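Local coordinates for zinc transport protein ZntB (PDB 3CK6) that probably carries zinc into the cell by Zn2+:proton symport, as a homopentameric membrane transporter of the CorA metal ion transporter family, at residues E37-D42 / T110-S115. The protein carries 1 engineered substitution. Sequence-based numbering, arbitrary orientation.
Sequences ERLHPD and TRKIPS
Two parallel neighbours in the mixed beta sheet of the ZntB cytoplasmic domain, strands 32-37 and 106-111, meet here at their C-terminal ends. Glu-37 and Arg-111 form the parallel bridge. The last rung runs from Arg-38 N to Arg-111 O, 2.8 Å and nearly straight at 168°. The chains then part: a type I turn from Glu-37 to His-40 leads toward helix 43-49. Residues 112-115 lead to helix 116-126, which Ser-115 caps.

On one face of the sheet, Glu-37 and Arg-111 lie side by side in a two-pronged salt bridge. Arg-111 presents its guanidinium side-on, with NE 2.9 Å from Glu-37 OE1 and NH2 2.9 Å from Glu-37 OE2. Both oxygens lie near the guanidinium plane but are met from above the carboxylate plane, because the two groups are turned 68° apart. Pro-114 CG packs over one guanidinium face, and Ile-8 of strand 7-12 touches both side chains.

Arg-38, just past the strand, points its CB toward 110-115. Its CG is anti to the backbone N (chi1 -180°), and a bend at chi3 carries the guanidinium across Thr-110. Arg-38 NH2 is hydrogen-bonded to Ser-97 O, and more weakly to Thr-110 OG1, at 3.3 Å; Thr-110 OG1 itself bonds to Arg-99 O. Leu-39 CD1 rests 3.7 Å from Lys-112 CD, the two side chains lying side by side.

Two waters link the segments where the strands end. One accepts from Leu-39 N and donates to Glu-37 OE1 and Arg-111 O. The other donates to Glu-37 OE1 and to Lys-112 O, 2.5 Å from each oxygen.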
ATOM      1  N   GLU E  37     -22.504  25.382 -20.662  1.00 27.78           N
ATOM      2  CA  GLU E  37     -22.787  24.103 -21.312  1.00 29.62           C
ATOM      3  C   GLU E  37     -21.523  23.584 -22.007  1.00 30.11           C
ATOM      4  O   GLU E  37     -21.027  24.190 -22.947  1.00 30.14           O
ATOM      5  CB  GLU E  37     -23.933  24.244 -22.325  1.00 29.65           C
ATOM      6  CG  GLU E  37     -25.281  24.693 -21.729  1.00 31.12           C
ATOM      7  CD  GLU E  37     -26.076  23.570 -21.061  1.00 34.28           C
ATOM      8  OE1 GLU E  37     -25.464  22.556 -20.648  1.00 34.16           O
ATOM      9  OE2 GLU E  37     -27.320  23.705 -20.947  1.00 32.33           O
ATOM     10  N   ARG E  38     -20.998  22.468 -21.521  1.00 30.45           N
ATOM     11  CA  ARG E  38     -19.761  21.920 -22.052  1.00 31.72           C
ATOM     12  C   ARG E  38     -19.885  21.450 -23.510  1.00 32.16           C
ATOM     13  O   ARG E  38     -18.907  21.516 -24.262  1.00 32.89           O
ATOM     14  CB  ARG E  38     -19.262  20.784 -21.154  1.00 31.96           C
ATOM     15  CG  ARG E  38     -17.969  20.121 -21.598  1.00 33.69           C
ATOM     16  CD  ARG E  38     -17.272  19.418 -20.436  1.00 33.19           C
ATOM     17  NE  ARG E  38     -17.998  18.210 -20.030  1.00 34.88           N
ATOM     18  CZ  ARG E  38     -18.609  18.061 -18.856  1.00 34.87           C
ATOM     19  NH1 ARG E  38     -19.237  16.918 -18.604  1.00 36.07           N
ATOM     20  NH2 ARG E  38     -18.600  19.047 -17.942  1.00 30.04           N
ATOM     21  N   LEU E  39     -21.078  21.009 -23.913  1.00 32.72           N
ATOM     22  CA  LEU E  39     -21.284  20.442 -25.254  1.00 33.84           C
ATOM     23  C   LEU E  39     -21.741  21.423 -26.322  1.00 33.96           C
ATOM     24  O   LEU E  39     -21.956  21.046 -27.465  1.00 35.00           O
ATOM     25  CB  LEU E  39     -22.245  19.237 -25.203  1.00 33.99           C
ATOM     26  CG  LEU E  39     -21.752  18.029 -24.401  1.00 36.18           C
ATOM     27  CD1 LEU E  39     -22.775  16.895 -24.440  1.00 38.45           C
ATOM     28  CD2 LEU E  39     -20.384  17.537 -24.887  1.00 37.08           C
ATOM     29  N   HIS E  40     -21.869  22.689 -25.966  1.00 34.36           N
ATOM     30  CA  HIS E  40     -22.318  23.690 -26.915  1.00 34.20           C
ATOM     31  C   HIS E  40     -21.195  24.029 -27.896  1.00 34.23           C
ATOM     32  O   HIS E  40     -20.071  24.289 -27.458  1.00 34.75           O
ATOM     33  CB  HIS E  40     -22.755  24.941 -26.166  1.00 33.80           C
ATOM     34  CG  HIS E  40     -23.578  25.876 -26.991  1.00 32.27           C
ATOM     35  ND1 HIS E  40     -23.024  26.710 -27.938  1.00 30.78           N
ATOM     36  CD2 HIS E  40     -24.912  26.107 -27.013  1.00 31.21           C
ATOM     37  CE1 HIS E  40     -23.985  27.409 -28.515  1.00 31.74           C
ATOM     38  NE2 HIS E  40     -25.137  27.072 -27.963  1.00 32.08           N
ATOM     39  N   PRO E  41     -21.501  24.052 -29.215  1.00 34.23           N
ATOM     40  CA  PRO E  41     -20.535  24.384 -30.276  1.00 33.79           C
ATOM     41  C   PRO E  41     -19.691  25.635 -30.017  1.00 32.95           C
ATOM     42  O   PRO E  41     -18.552  25.707 -30.487  1.00 33.35           O
ATOM     43  CB  PRO E  41     -21.419  24.629 -31.518  1.00 34.19           C
ATOM     44  CG  PRO E  41     -22.849  24.597 -31.028  1.00 35.42           C
ATOM     45  CD  PRO E  41     -22.828  23.757 -29.782  1.00 34.36           C
ATOM     46  N   ASP E  42     -20.252  26.601 -29.293  1.00 32.01           N
ATOM     47  CA  ASP E  42     -19.639  27.926 -29.108  1.00 30.74           C
ATOM     48  C   ASP E  42     -18.625  28.055 -27.955  1.00 29.83           C
ATOM     49  O   ASP E  42     -17.904  29.061 -27.882  1.00 28.80           O
ATOM     50  CB  ASP E  42     -20.731  28.990 -28.906  1.00 31.08           C
ATOM     51  CG  ASP E  42     -21.567  29.273 -30.171  1.00 33.60           C
ATOM     52  OD1 ASP E  42     -21.271  28.759 -31.275  1.00 33.63           O
ATOM     53  OD2 ASP E  42     -22.550  30.033 -30.036  1.00 35.43           O
ATOM     54  N   THR E 110     -18.240  24.023 -16.123  1.00 30.17           N
ATOM     55  CA  THR E 110     -18.865  23.466 -17.315  1.00 30.54           C
ATOM     56  C   THR E 110     -19.619  22.204 -16.923  1.00 29.78           C
ATOM     57  O   THR E 110     -19.186  21.458 -16.028  1.00 30.27           O
ATOM     58  CB  THR E 110     -17.866  23.134 -18.470  1.00 31.32           C
ATOM     59  OG1 THR E 110     -17.045  22.003 -18.118  1.00 32.95           O
ATOM     60  CG2 THR E 110     -16.993  24.338 -18.858  1.00 32.29           C
ATOM     61  N   ARG E 111     -20.768  22.001 -17.555  1.00 29.91           N
ATOM     62  CA  ARG E 111     -21.607  20.865 -17.255  1.00 30.09           C
ATOM     63  C   ARG E 111     -22.114  20.219 -18.544  1.00 30.77           C
ATOM     64  O   ARG E 111     -22.147  20.847 -19.605  1.00 30.34           O
ATOM     65  CB  ARG E 111     -22.799  21.310 -16.378  1.00 30.15           C
ATOM     66  CG  ARG E 111     -23.797  22.238 -17.102  1.00 31.41           C
ATOM     67  CD  ARG E 111     -25.177  21.659 -17.023  1.00 32.25           C
ATOM     68  NE  ARG E 111     -26.183  22.323 -17.851  1.00 30.42           N
ATOM     69  CZ  ARG E 111     -27.182  23.058 -17.356  1.00 30.95           C
ATOM     70  NH1 ARG E 111     -27.286  23.243 -16.037  1.00 30.90           N
ATOM     71  NH2 ARG E 111     -28.070  23.617 -18.170  1.00 29.55           N
ATOM     72  N   LYS E 112     -22.522  18.961 -18.437  1.00 31.00           N
ATOM     73  CA  LYS E 112     -23.205  18.280 -19.532  1.00 32.81           C
ATOM     74  C   LYS E 112     -24.693  18.236 -19.191  1.00 33.44           C
ATOM     75  O   LYS E 112     -25.538  18.571 -20.000  1.00 34.23           O
ATOM     76  CB  LYS E 112     -22.653  16.868 -19.716  1.00 32.93           C
ATOM     77  CG  LYS E 112     -23.456  16.006 -20.750  1.00 35.66           C
ATOM     78  CD  LYS E 112     -22.603  14.883 -21.302  1.00 40.61           C
ATOM     79  CE  LYS E 112     -22.773  13.593 -20.501  1.00 45.35           C
ATOM     80  NZ  LYS E 112     -22.185  12.417 -21.233  1.00 47.99           N
ATOM     81  N   ILE E 113     -24.991  17.835 -17.971  1.00 34.46           N
ATOM     82  CA  ILE E 113     -26.366  17.695 -17.510  1.00 36.28           C
ATOM     83  C   ILE E 113     -26.429  18.316 -16.124  1.00 34.98           C
ATOM     84  O   ILE E 113     -25.444  18.267 -15.416  1.00 35.75           O
ATOM     85  CB  ILE E 113     -26.751  16.210 -17.433  1.00 36.46           C
ATOM     86  CG1 ILE E 113     -25.547  15.394 -16.931  1.00 39.10           C
ATOM     87  CG2 ILE E 113     -27.146  15.735 -18.794  1.00 39.05           C
ATOM     88  CD1 ILE E 113     -25.872  14.355 -15.900  1.00 41.92           C
ATOM     89  N   PRO E 114     -27.571  18.928 -15.761  1.00 34.42           N
ATOM     90  CA  PRO E 114     -27.673  19.684 -14.509  1.00 33.63           C
ATOM     91  C   PRO E 114     -27.300  18.909 -13.238  1.00 33.25           C
ATOM     92  O   PRO E 114     -27.560  17.714 -13.131  1.00 32.14           O
ATOM     93  CB  PRO E 114     -29.140  20.110 -14.486  1.00 33.52           C
ATOM     94  CG  PRO E 114     -29.516  20.186 -15.939  1.00 34.16           C
ATOM     95  CD  PRO E 114     -28.831  18.997 -16.532  1.00 34.29           C
ATOM     96  N   SER E 115     -26.644  19.625 -12.324  1.00 32.64           N
ATOM     97  CA  SER E 115     -26.310  19.157 -10.980  1.00 32.25           C
ATOM     98  C   SER E 115     -27.249  19.866 -10.001  1.00 31.83           C
ATOM     99  O   SER E 115     -27.374  21.094 -10.041  1.00 32.28           O
ATOM    100  CB  SER E 115     -24.841  19.496 -10.694  1.00 32.34           C
ATOM    101  OG  SER E 115     -24.584  19.797  -9.312  1.00 33.22           O
TER
HETATM  102  O   HOH W   1     -23.601  20.680 -22.335  1.00 25.18           O
HETATM  103  O   HOH W   2     -26.958  20.574 -20.499  1.00 35.51           O